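Local coordinates for glucokinase (PDB 2QM1), which probably phosphorylates glucose at the expense of ATP, acting as a ROK-family glucokinase, at residues Gly15-Phe20 with Lys32-Thr37; Lys19-Thr24 with Ala310-Ala315; Ile140-Gly145 with Thr189-Thr194. All coordinates share one frame; numbering follows the deposited sequence.

Interaction 1. Residues Gly15-Phe20 with Lys32-Thr37; sequences GTTIKF and KWSIET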
ATOM      1  N   GLY B  15     -14.263 -15.010  16.084  1.00 48.40           N
ATOM      2  CA  GLY B  15     -15.103 -16.189  15.720  1.00 48.74           C
ATOM      3  C   GLY B  15     -15.583 -17.064  16.877  1.00 47.99           C
ATOM      4  O   GLY B  15     -16.624 -17.734  16.791  1.00 48.36           O
ATOM      5  N   THR B  16     -14.820 -17.047  17.970  1.00 47.77           N
ATOM      6  CA  THR B  16     -15.104 -17.858  19.174  1.00 46.88           C
ATOM      7  C   THR B  16     -15.487 -17.077  20.431  1.00 45.43           C
ATOM      8  O   THR B  16     -16.324 -17.555  21.228  1.00 45.28           O
ATOM      9  CB  THR B  16     -13.852 -18.658  19.587  1.00 46.83           C
ATOM     10  OG1 THR B  16     -13.027 -18.887  18.441  1.00 50.33           O
ATOM     11  CG2 THR B  16     -14.243 -19.946  20.185  1.00 48.43           C
ATOM     12  N   THR B  17     -14.852 -15.907  20.602  0.50 44.62           N
ATOM     13  CA  THR B  17     -15.011 -15.041  21.782  0.50 43.78           C
ATOM     14  C   THR B  17     -15.273 -13.585  21.375  0.50 42.85           C
ATOM     15  O   THR B  17     -14.813 -13.150  20.324  0.50 42.69           O
ATOM     16  CB  THR B  17     -13.754 -15.031  22.708  0.50 43.67           C
ATOM     17  OG1 THR B  17     -12.845 -16.092  22.369  0.50 45.27           O
ATOM     18  CG2 THR B  17     -14.170 -15.134  24.159  0.50 43.63           C
ATOM     19  N   ILE B  18     -16.036 -12.854  22.193  1.00 41.51           N
ATOM     20  CA  ILE B  18     -16.218 -11.414  21.990  1.00 40.34           C
ATOM     21  C   ILE B  18     -15.660 -10.801  23.267  1.00 39.30           C
ATOM     22  O   ILE B  18     -16.109 -11.151  24.374  1.00 36.86           O
ATOM     23  CB  ILE B  18     -17.733 -10.991  21.816  1.00 39.37           C
ATOM     24  CG1 ILE B  18     -18.454 -11.874  20.770  1.00 38.35           C
ATOM     25  CG2 ILE B  18     -17.828  -9.456  21.489  1.00 39.54           C
ATOM     26  CD1 ILE B  18     -19.992 -11.611  20.661  1.00 41.57           C
ATOM     27  N   LYS B  19     -14.662  -9.936  23.112  1.00 38.57           N
ATOM     28  CA  LYS B  19     -14.014  -9.309  24.249  1.00 38.57           C
ATOM     29  C   LYS B  19     -14.395  -7.833  24.292  1.00 38.05           C
ATOM     30  O   LYS B  19     -14.491  -7.219  23.252  1.00 38.02           O
ATOM     31  CB  LYS B  19     -12.524  -9.393  24.090  1.00 38.20           C
ATOM     32  CG  LYS B  19     -12.011 -10.782  23.964  1.00 41.73           C
ATOM     33  CD  LYS B  19     -10.602 -10.800  24.472  1.00 47.09           C
ATOM     34  CE  LYS B  19      -9.758 -11.736  23.703  1.00 47.83           C
ATOM     35  NZ  LYS B  19      -9.547 -11.080  22.379  1.00 49.97           N
ATOM     36  N   PHE B  20     -14.562  -7.293  25.501  1.00 37.02           N
ATOM     37  CA  PHE B  20     -14.938  -5.892  25.723  1.00 37.34           C
ATOM     38  C   PHE B  20     -13.919  -5.267  26.649  1.00 37.91           C
ATOM     39  O   PHE B  20     -13.296  -5.973  27.484  1.00 36.43           O
ATOM     40  CB  PHE B  20     -16.290  -5.809  26.402  1.00 36.86           C
ATOM     41  CG  PHE B  20     -17.374  -6.569  25.712  1.00 35.71           C
ATOM     42  CD1 PHE B  20     -18.298  -5.909  24.923  1.00 37.77           C
ATOM     43  CD2 PHE B  20     -17.507  -7.942  25.884  1.00 40.05           C
ATOM     44  CE1 PHE B  20     -19.319  -6.614  24.284  1.00 40.30           C
ATOM     45  CE2 PHE B  20     -18.521  -8.657  25.226  1.00 41.80           C
ATOM     46  CZ  PHE B  20     -19.437  -7.988  24.446  1.00 39.80           C
ATOM     47  N   LYS B  32     -12.101  -5.315  31.764  1.00 39.48           N
ATOM     48  CA  LYS B  32     -12.219  -6.200  30.610  1.00 40.18           C
ATOM     49  C   LYS B  32     -13.177  -7.303  30.939  1.00 39.57           C
ATOM     50  O   LYS B  32     -13.283  -7.686  32.097  1.00 38.71           O
ATOM     51  CB  LYS B  32     -10.876  -6.907  30.302  1.00 41.87           C
ATOM     52  CG  LYS B  32      -9.673  -5.983  29.984  1.00 40.21           C
ATOM     53  CD  LYS B  32      -8.397  -6.803  30.026  1.00 41.41           C
ATOM     54  CE  LYS B  32      -8.348  -7.868  28.944  1.00 44.22           C
ATOM     55  NZ  LYS B  32      -6.944  -8.478  28.974  1.00 46.70           N
ATOM     56  N   TRP B  33     -13.839  -7.847  29.907  1.00 39.83           N
ATOM     57  CA  TRP B  33     -14.753  -8.990  30.068  1.00 38.63           C
ATOM     58  C   TRP B  33     -15.026  -9.644  28.733  1.00 39.20           C
ATOM     59  O   TRP B  33     -14.664  -9.099  27.676  1.00 38.95           O
ATOM     60  CB  TRP B  33     -16.029  -8.572  30.790  1.00 39.21           C
ATOM     61  CG  TRP B  33     -17.017  -7.700  30.029  1.00 36.50           C
ATOM     62  CD1 TRP B  33     -18.141  -8.129  29.375  1.00 36.77           C
ATOM     63  CD2 TRP B  33     -17.007  -6.266  29.909  1.00 37.11           C
ATOM     64  NE1 TRP B  33     -18.841  -7.053  28.844  1.00 35.98           N
ATOM     65  CE2 TRP B  33     -18.173  -5.897  29.150  1.00 36.78           C
ATOM     66  CE3 TRP B  33     -16.152  -5.255  30.376  1.00 37.65           C
ATOM     67  CZ2 TRP B  33     -18.480  -4.562  28.830  1.00 36.12           C
ATOM     68  CZ3 TRP B  33     -16.442  -3.914  30.049  1.00 38.82           C
ATOM     69  CH2 TRP B  33     -17.613  -3.579  29.279  1.00 38.21           C
ATOM     70  N   SER B  34     -15.560 -10.853  28.743  1.00 38.28           N
ATOM     71  CA  SER B  34     -15.842 -11.500  27.454  1.00 40.07           C
ATOM     72  C   SER B  34     -17.077 -12.377  27.525  1.00 39.93           C
ATOM     73  O   SER B  34     -17.645 -12.566  28.612  1.00 39.17           O
ATOM     74  CB  SER B  34     -14.592 -12.241  26.853  1.00 38.89           C
ATOM     75  OG  SER B  34     -14.161 -13.285  27.707  1.00 43.18           O
ATOM     76  N   ILE B  35     -17.530 -12.825  26.352  1.00 40.45           N
ATOM     77  CA  ILE B  35     -18.550 -13.871  26.217  1.00 40.68           C
ATOM     78  C   ILE B  35     -18.205 -14.724  24.996  1.00 42.74           C
ATOM     79  O   ILE B  35     -17.363 -14.322  24.170  1.00 41.88           O
ATOM     80  CB  ILE B  35     -19.990 -13.302  26.005  1.00 41.47           C
ATOM     81  CG1 ILE B  35     -20.096 -12.621  24.603  1.00 40.42           C
ATOM     82  CG2 ILE B  35     -20.412 -12.393  27.202  1.00 38.91           C
ATOM     83  CD1 ILE B  35     -21.236 -11.679  24.380  1.00 37.35           C
ATOM     84  N   GLU B  36     -18.867 -15.879  24.874  1.00 44.34           N
ATOM     85  CA  GLU B  36     -18.761 -16.719  23.673  1.00 47.79           C
ATOM     86  C   GLU B  36     -19.435 -16.038  22.500  1.00 47.03           C
ATOM     87  O   GLU B  36     -20.395 -15.292  22.657  1.00 47.77           O
ATOM     88  CB  GLU B  36     -19.429 -18.101  23.870  1.00 47.38           C
ATOM     89  CG  GLU B  36     -19.126 -18.773  25.198  1.00 51.39           C
ATOM     90  CD  GLU B  36     -19.626 -20.239  25.276  1.00 52.91           C
ATOM     91  OE1 GLU B  36     -20.870 -20.468  25.373  1.00 55.92           O
ATOM     92  OE2 GLU B  36     -18.751 -21.156  25.265  1.00 58.78           O
ATOM     93  N   THR B  37     -18.968 -16.350  21.312  1.00 48.48           N
ATOM     94  CA  THR B  37     -19.598 -15.865  20.108  1.00 48.89           C
ATOM     95  C   THR B  37     -20.606 -16.945  19.703  1.00 49.41           C
ATOM     96  O   THR B  37     -20.198 -18.038  19.367  1.00 49.97           O
ATOM     97  CB  THR B  37     -18.540 -15.633  19.012  1.00 49.17           C
ATOM     98  OG1 THR B  37     -17.417 -14.912  19.554  1.00 47.79           O
ATOM     99  CG2 THR B  37     -19.126 -14.864  17.799  1.00 48.24           C
TER
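Phe20 and Trp33 face each other at one end of this antiparallel pairing, and their backbones trade two hydrogen bonds, Phe20 N to Trp33 O (2.8 Å) and Trp33 N to Phe20 O (3.1 Å). Ile18 and Ile35 repeat the pattern: Ile18 N gives a nearly straight bond to Ile35 O (2.8 Å, 171° at the hydrogen), and Ile35 N returns one to Ile18 O. Past the non-hydrogen-bonded pair Thr17-Glu36, Thr37 N reaches Thr16 O at 2.9 Å, from well above the carbonyl plane. The Thr37 hydroxyl finds its partner outside the pair, at Gly14 O; OG1 also lies close to Thr17 N, but at an angle too poor for a hydrogen bond.

Trp33 has its CG between backbone N and carbonyl carbon (chi1 71°), which lays the indole against Phe20. The Phe20 ring makes an offset stack on the five-membered ring, centroids 4.4 Å apart and planes within 6°, while Phe20 CB sits over the six-membered ring. Ile35 CD1 meets Ile18 CD1 and the edge of the Phe20 ring. Trp33 NE1 is satisfied by Ser53 OG on helix 46-60, which packs on this face, and Lys32 NZ by a salt bridge to Glu309. This is a β-hairpin, its second strand 29-36 at the edge of a five-strand mixed sheet of the actin-like ATPase fold.

Interaction 2. Residues Lys19-Thr24 with Ala310-Ala315; sequences KFAILT and AGVIGA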
ATOM      1  N   LYS B  19     -14.662  -9.936  23.112  1.00 38.57           N
ATOM      2  CA  LYS B  19     -14.014  -9.309  24.249  1.00 38.57           C
ATOM      3  C   LYS B  19     -14.395  -7.833  24.292  1.00 38.05           C
ATOM      4  O   LYS B  19     -14.491  -7.219  23.252  1.00 38.02           O
ATOM      5  CB  LYS B  19     -12.524  -9.393  24.090  1.00 38.20           C
ATOM      6  CG  LYS B  19     -12.011 -10.782  23.964  1.00 41.73           C
ATOM      7  CD  LYS B  19     -10.602 -10.800  24.472  1.00 47.09           C
ATOM      8  CE  LYS B  19      -9.758 -11.736  23.703  1.00 47.83           C
ATOM      9  NZ  LYS B  19      -9.547 -11.080  22.379  1.00 49.97           N
ATOM     10  N   PHE B  20     -14.562  -7.293  25.501  1.00 37.02           N
ATOM     11  CA  PHE B  20     -14.938  -5.892  25.723  1.00 37.34           C
ATOM     12  C   PHE B  20     -13.919  -5.267  26.649  1.00 37.91           C
ATOM     13  O   PHE B  20     -13.296  -5.973  27.484  1.00 36.43           O
ATOM     14  CB  PHE B  20     -16.290  -5.809  26.402  1.00 36.86           C
ATOM     15  CG  PHE B  20     -17.374  -6.569  25.712  1.00 35.71           C
ATOM     16  CD1 PHE B  20     -18.298  -5.909  24.923  1.00 37.77           C
ATOM     17  CD2 PHE B  20     -17.507  -7.942  25.884  1.00 40.05           C
ATOM     18  CE1 PHE B  20     -19.319  -6.614  24.284  1.00 40.30           C
ATOM     19  CE2 PHE B  20     -18.521  -8.657  25.226  1.00 41.80           C
ATOM     20  CZ  PHE B  20     -19.437  -7.988  24.446  1.00 39.80           C
ATOM     21  N   ALA B  21     -13.716  -3.960  26.492  1.00 37.05           N
ATOM     22  CA  ALA B  21     -13.019  -3.212  27.532  1.00 38.26           C
ATOM     23  C   ALA B  21     -13.600  -1.842  27.624  1.00 38.50           C
ATOM     24  O   ALA B  21     -14.134  -1.341  26.644  1.00 38.63           O
ATOM     25  CB  ALA B  21     -11.537  -3.100  27.263  1.00 36.31           C
ATOM     26  N   ILE B  22     -13.414  -1.257  28.806  1.00 38.33           N
ATOM     27  CA  ILE B  22     -13.688   0.121  29.090  1.00 39.25           C
ATOM     28  C   ILE B  22     -12.366   0.779  29.411  1.00 39.23           C
ATOM     29  O   ILE B  22     -11.577   0.294  30.230  1.00 37.90           O
ATOM     30  CB  ILE B  22     -14.667   0.280  30.248  1.00 39.45           C
ATOM     31  CG1 ILE B  22     -16.071  -0.183  29.818  1.00 37.68           C
ATOM     32  CG2 ILE B  22     -14.716   1.720  30.681  1.00 40.75           C
ATOM     33  CD1 ILE B  22     -16.949  -0.474  30.973  1.00 37.81           C
ATOM     34  N   LEU B  23     -12.130   1.900  28.747  1.00 38.57           N
ATOM     35  CA  LEU B  23     -10.828   2.502  28.809  1.00 38.97           C
ATOM     36  C   LEU B  23     -10.974   3.969  29.080  1.00 39.05           C
ATOM     37  O   LEU B  23     -12.030   4.538  28.799  1.00 39.02           O
ATOM     38  CB  LEU B  23     -10.132   2.299  27.451  1.00 37.89           C
ATOM     39  CG  LEU B  23      -9.712   0.894  26.997  1.00 41.34           C
ATOM     40  CD1 LEU B  23     -10.773   0.213  26.156  1.00 41.33           C
ATOM     41  CD2 LEU B  23      -8.419   0.938  26.173  1.00 41.69           C
ATOM     42  N   THR B  24      -9.919   4.595  29.599  1.00 39.34           N
ATOM     43  CA  THR B  24      -9.881   6.066  29.667  1.00 39.67           C
ATOM     44  C   THR B  24      -9.693   6.582  28.253  1.00 40.25           C
ATOM     45  O   THR B  24      -9.271   5.816  27.355  1.00 39.48           O
ATOM     46  CB  THR B  24      -8.681   6.603  30.489  1.00 38.94           C
ATOM     47  OG1 THR B  24      -7.470   6.258  29.810  1.00 41.63           O
ATOM     48  CG2 THR B  24      -8.647   6.017  31.912  1.00 38.49           C
ATOM     49  N   ALA B 310      -4.520  -5.526  21.857  1.00 40.53           N
ATOM     50  CA  ALA B 310      -4.522  -4.488  20.788  1.00 39.51           C
ATOM     51  C   ALA B 310      -5.884  -4.276  20.186  1.00 39.51           C
ATOM     52  O   ALA B 310      -6.224  -3.151  19.822  1.00 40.41           O
ATOM     53  CB  ALA B 310      -3.498  -4.761  19.659  1.00 39.62           C
ATOM     54  N   GLY B 311      -6.664  -5.342  20.056  1.00 38.64           N
ATOM     55  CA  GLY B 311      -7.991  -5.238  19.426  1.00 38.54           C
ATOM     56  C   GLY B 311      -8.952  -4.276  20.101  1.00 39.62           C
ATOM     57  O   GLY B 311      -9.533  -3.393  19.454  1.00 40.93           O
ATOM     58  N   VAL B 312      -9.104  -4.474  21.404  1.00 38.74           N
ATOM     59  CA  VAL B 312      -9.989  -3.714  22.270  1.00 38.88           C
ATOM     60  C   VAL B 312      -9.512  -2.238  22.435  1.00 38.84           C
ATOM     61  O   VAL B 312     -10.313  -1.286  22.392  1.00 38.64           O
ATOM     62  CB  VAL B 312     -10.176  -4.615  23.566  1.00 39.61           C
ATOM     63  CG1 VAL B 312      -9.149  -4.384  24.728  1.00 36.39           C
ATOM     64  CG2 VAL B 312     -11.546  -4.874  23.902  1.00 38.07           C
ATOM     65  N   ILE B 313      -8.194  -2.079  22.499  1.00 38.46           N
ATOM     66  CA  ILE B 313      -7.499  -0.797  22.512  1.00 38.00           C
ATOM     67  C   ILE B 313      -7.686  -0.012  21.193  1.00 37.69           C
ATOM     68  O   ILE B 313      -8.109   1.148  21.206  1.00 36.26           O
ATOM     69  CB  ILE B 313      -5.981  -0.991  22.904  1.00 37.92           C
ATOM     70  CG1 ILE B 313      -5.849  -1.401  24.391  1.00 37.37           C
ATOM     71  CG2 ILE B 313      -5.184   0.286  22.647  1.00 38.79           C
ATOM     72  CD1 ILE B 313      -4.409  -1.808  24.846  1.00 39.26           C
ATOM     73  N   GLY B 314      -7.404  -0.653  20.067  1.00 37.43           N
ATOM     74  CA  GLY B 314      -7.629  -0.026  18.770  1.00 37.71           C
ATOM     75  C   GLY B 314      -9.083   0.288  18.518  1.00 38.54           C
ATOM     76  O   GLY B 314      -9.391   1.352  17.977  1.00 36.77           O
ATOM     77  N   ALA B 315      -9.974  -0.668  18.870  1.00 39.57           N
ATOM     78  CA  ALA B 315     -11.418  -0.481  18.688  1.00 40.09           C
ATOM     79  C   ALA B 315     -11.891   0.722  19.459  1.00 39.47           C
ATOM     80  O   ALA B 315     -12.570   1.592  18.923  1.00 38.25           O
ATOM     81  CB  ALA B 315     -12.175  -1.683  19.117  1.00 39.84           C
TER
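Val312, in the first turn of helix 310-318, pushes both methyls against strand 19-24. CG2 presses on the peptide joining Phe20 to Ala21, 3.5 Å from Ala21 N, and CG1 meets Ala21 CB at 3.7 Å. Its chi1 of 90° is some 30° from a staggered value; in this rotation both methyls reach Ala21 CB, while CG2 also lies on the backbone. Farther along the strand, Leu23 CD1 comes within 4.1 Å of Val312 O.

Ile313 follows with its CB directed away from the strand, yet its CG1 still touches Leu23 CD2 at 3.9 Å, the two side chains crossing at about a right angle. The Ile313 side chain also touches Trp127 and Lys128 of helix 117-128.

Within the two segments the axes come to 8.2 Å and make 52°, so the helix slants over the strand. Phe20 points the other way, into helix 46-60, and the sheet is thus sandwiched between helices. No hydrogen bond or charge pair joins strand to helix here: aliphatic carbons against one another and against backbone atoms make a buried, apolar contact whose fit depends on shape rather than on directed bonds.

Interaction 3. Residues Ile140-Gly145 with Thr189-Thr194; sequences ITLGTG and TVSSAT
Leu142 sets its CD2 methyl over the hydroxyl of Ser191, 3.8 Å from OG, where strand 137-142 runs out into a glycine-rich turn. That turn leads into the antiparallel strand 146-152, forming a β-hairpin in the second mixed sheet of the actin-like ATPase fold; its Gly-Thr-Gly sequence is consistent with the phosphate-binding turn of this superfamily. The Ser191 hydroxyl is hydrogen-bonded to Leu187 O, and its contact with the Leu142 methyl is van der Waals.

Ser192 is the N-cap of helix 193-203. With OG between the backbone N and the carbonyl carbon (chi1 60°), its hydroxyl bonds Gly195 N and also Glu188 O, linking the new helix to the preceding short one. CB is left to face the turn, 3.4 Å from Gly143 O and 3.5 Å from Thr144 O.

Gly143 adopts backbone angles, phi -147° and psi -126°, that are rarely open to residues with a CB. The turn is tightened by Gly143 N bonding to Gly145 O at 3.0 Å. Across the contact the single hydrogen bond falls at the first turn of the helix: Ala193 N donates to Gly143 O at 2.8 Å, almost straight, with the donor tilted modestly from the carbonyl plane.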
ATOM      1  N   ILE B 140       0.744  -6.651  10.756  1.00 42.24           N
ATOM      2  CA  ILE B 140       0.459  -7.996  10.274  1.00 42.01           C
ATOM      3  C   ILE B 140       0.263  -8.997  11.449  1.00 42.73           C
ATOM      4  O   ILE B 140       1.145  -9.161  12.306  1.00 43.10           O
ATOM      5  CB  ILE B 140       1.548  -8.502   9.288  1.00 42.16           C
ATOM      6  CG1 ILE B 140       1.400  -9.989   9.035  1.00 41.82           C
ATOM      7  CG2 ILE B 140       2.939  -8.297   9.851  1.00 42.39           C
ATOM      8  CD1 ILE B 140       0.144 -10.372   8.375  1.00 47.01           C
ATOM      9  N   THR B 141      -0.892  -9.655  11.478  1.00 42.08           N
ATOM     10  CA  THR B 141      -1.191 -10.612  12.546  1.00 41.93           C
ATOM     11  C   THR B 141      -1.223 -12.050  12.039  1.00 40.87           C
ATOM     12  O   THR B 141      -1.937 -12.381  11.099  1.00 40.67           O
ATOM     13  CB  THR B 141      -2.464 -10.237  13.320  1.00 41.32           C
ATOM     14  OG1 THR B 141      -2.726 -11.205  14.358  1.00 44.56           O
ATOM     15  CG2 THR B 141      -3.642 -10.109  12.387  1.00 41.25           C
ATOM     16  N   LEU B 142      -0.422 -12.894  12.665  1.00 40.53           N
ATOM     17  CA  LEU B 142      -0.344 -14.277  12.283  1.00 42.23           C
ATOM     18  C   LEU B 142      -1.001 -15.076  13.397  1.00 43.05           C
ATOM     19  O   LEU B 142      -0.518 -15.067  14.513  1.00 43.93           O
ATOM     20  CB  LEU B 142       1.129 -14.706  12.175  1.00 42.33           C
ATOM     21  CG  LEU B 142       2.074 -13.802  11.373  1.00 41.23           C
ATOM     22  CD1 LEU B 142       3.500 -14.319  11.514  1.00 45.73           C
ATOM     23  CD2 LEU B 142       1.658 -13.801   9.895  1.00 38.60           C
ATOM     24  N   GLY B 143      -2.113 -15.711  13.089  1.00 44.48           N
ATOM     25  CA  GLY B 143      -2.777 -16.675  13.997  1.00 45.27           C
ATOM     26  C   GLY B 143      -3.451 -17.785  13.210  1.00 45.65           C
ATOM     27  O   GLY B 143      -2.822 -18.434  12.386  1.00 44.67           O
ATOM     28  N   THR B 144      -4.746 -17.999  13.462  1.00 47.08           N
ATOM     29  CA  THR B 144      -5.580 -18.930  12.698  1.00 48.79           C
ATOM     30  C   THR B 144      -5.534 -18.582  11.250  1.00 47.51           C
ATOM     31  O   THR B 144      -5.464 -19.473  10.389  1.00 47.46           O
ATOM     32  CB  THR B 144      -7.099 -18.778  13.064  1.00 49.73           C
ATOM     33  OG1 THR B 144      -7.237 -18.605  14.470  1.00 55.55           O
ATOM     34  CG2 THR B 144      -7.878 -19.992  12.619  1.00 51.48           C
ATOM     35  N   GLY B 145      -5.639 -17.273  10.995  1.00 47.27           N
ATOM     36  CA  GLY B 145      -5.521 -16.685   9.659  1.00 45.95           C
ATOM     37  C   GLY B 145      -4.442 -15.620   9.638  1.00 45.33           C
ATOM     38  O   GLY B 145      -3.824 -15.332  10.668  1.00 45.96           O
ATOM     39  N   THR B 189      -1.296 -19.212   3.439  1.00 38.28           N
ATOM     40  CA  THR B 189      -1.030 -20.664   3.272  1.00 38.71           C
ATOM     41  C   THR B 189       0.325 -21.105   3.864  1.00 38.73           C
ATOM     42  O   THR B 189       0.606 -22.285   4.080  1.00 37.53           O
ATOM     43  CB  THR B 189      -1.092 -21.133   1.726  1.00 38.34           C
ATOM     44  OG1 THR B 189      -0.000 -20.564   1.007  1.00 36.99           O
ATOM     45  CG2 THR B 189      -2.380 -20.706   1.036  1.00 37.28           C
ATOM     46  N   VAL B 190       1.211 -20.160   4.106  1.00 40.20           N
ATOM     47  CA  VAL B 190       2.559 -20.573   4.526  1.00 39.60           C
ATOM     48  C   VAL B 190       2.941 -20.022   5.915  1.00 38.25           C
ATOM     49  O   VAL B 190       4.001 -20.371   6.479  1.00 38.01           O
ATOM     50  CB  VAL B 190       3.636 -20.285   3.382  1.00 38.78           C
ATOM     51  CG1 VAL B 190       3.325 -21.116   2.100  1.00 41.28           C
ATOM     52  CG2 VAL B 190       3.609 -18.876   2.987  1.00 41.17           C
ATOM     53  N   SER B 191       2.082 -19.170   6.470  1.00 39.58           N
ATOM     54  CA  SER B 191       2.413 -18.399   7.688  1.00 39.95           C
ATOM     55  C   SER B 191       1.315 -18.365   8.782  1.00 41.29           C
ATOM     56  O   SER B 191       1.536 -17.836   9.871  1.00 40.75           O
ATOM     57  CB  SER B 191       2.900 -16.967   7.330  1.00 40.75           C
ATOM     58  OG  SER B 191       1.833 -16.116   6.865  1.00 42.50           O
ATOM     59  N   SER B 192       0.139 -18.925   8.531  1.00 42.08           N
ATOM     60  CA  SER B 192      -0.828 -19.012   9.638  1.00 44.02           C
ATOM     61  C   SER B 192      -0.353 -20.197  10.504  1.00 44.63           C
ATOM     62  O   SER B 192       0.542 -20.932  10.084  1.00 45.50           O
ATOM     63  CB  SER B 192      -2.210 -19.319   9.136  1.00 43.29           C
ATOM     64  OG  SER B 192      -2.199 -20.558   8.443  1.00 42.61           O
ATOM     65  N   ALA B 193      -0.983 -20.407  11.654  1.00 45.61           N
ATOM     66  CA  ALA B 193      -0.692 -21.578  12.532  1.00 47.40           C
ATOM     67  C   ALA B 193      -0.644 -22.880  11.751  1.00 48.08           C
ATOM     68  O   ALA B 193       0.276 -23.687  11.887  1.00 48.22           O
ATOM     69  CB  ALA B 193      -1.734 -21.686  13.623  1.00 48.00           C
ATOM     70  N   THR B 194      -1.656 -23.031  10.902  1.00 47.89           N
ATOM     71  CA  THR B 194      -1.826 -24.125   9.992  1.00 47.99           C
ATOM     72  C   THR B 194      -0.869 -24.104   8.775  1.00 46.76           C
ATOM     73  O   THR B 194      -0.476 -25.141   8.282  1.00 46.07           O
ATOM     74  CB  THR B 194      -3.326 -24.083   9.532  1.00 48.60           C
ATOM     75  OG1 THR B 194      -4.096 -25.040  10.278  1.00 51.52           O
ATOM     76  CG2 THR B 194      -3.501 -24.290   8.041  1.00 48.69           C
TER

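How the interactions relate
Interactions 1 and 2 share strand 17-24, with Lys19 and Phe20 in both: one borders it with its hairpin partner, the other lays a helix over it. Their centres are about 12 Å apart, and they touch directly where Trp33 CZ3 meets Ile22 CD1 at 3.6 Å. Interaction 3 belongs to the other mixed sheet, with its centre about 21 Å from that of interaction 1 and about 23 Å from that of interaction 2; nearest atoms stay about 7 and 8 Å apart. Its Gly145 CA is about 10 Å from the zinc ion held by His169, Cys179, Cys181 and Cys186, and about 12 Å from the magnesium ion at Asn116, Asn119 and Gly148.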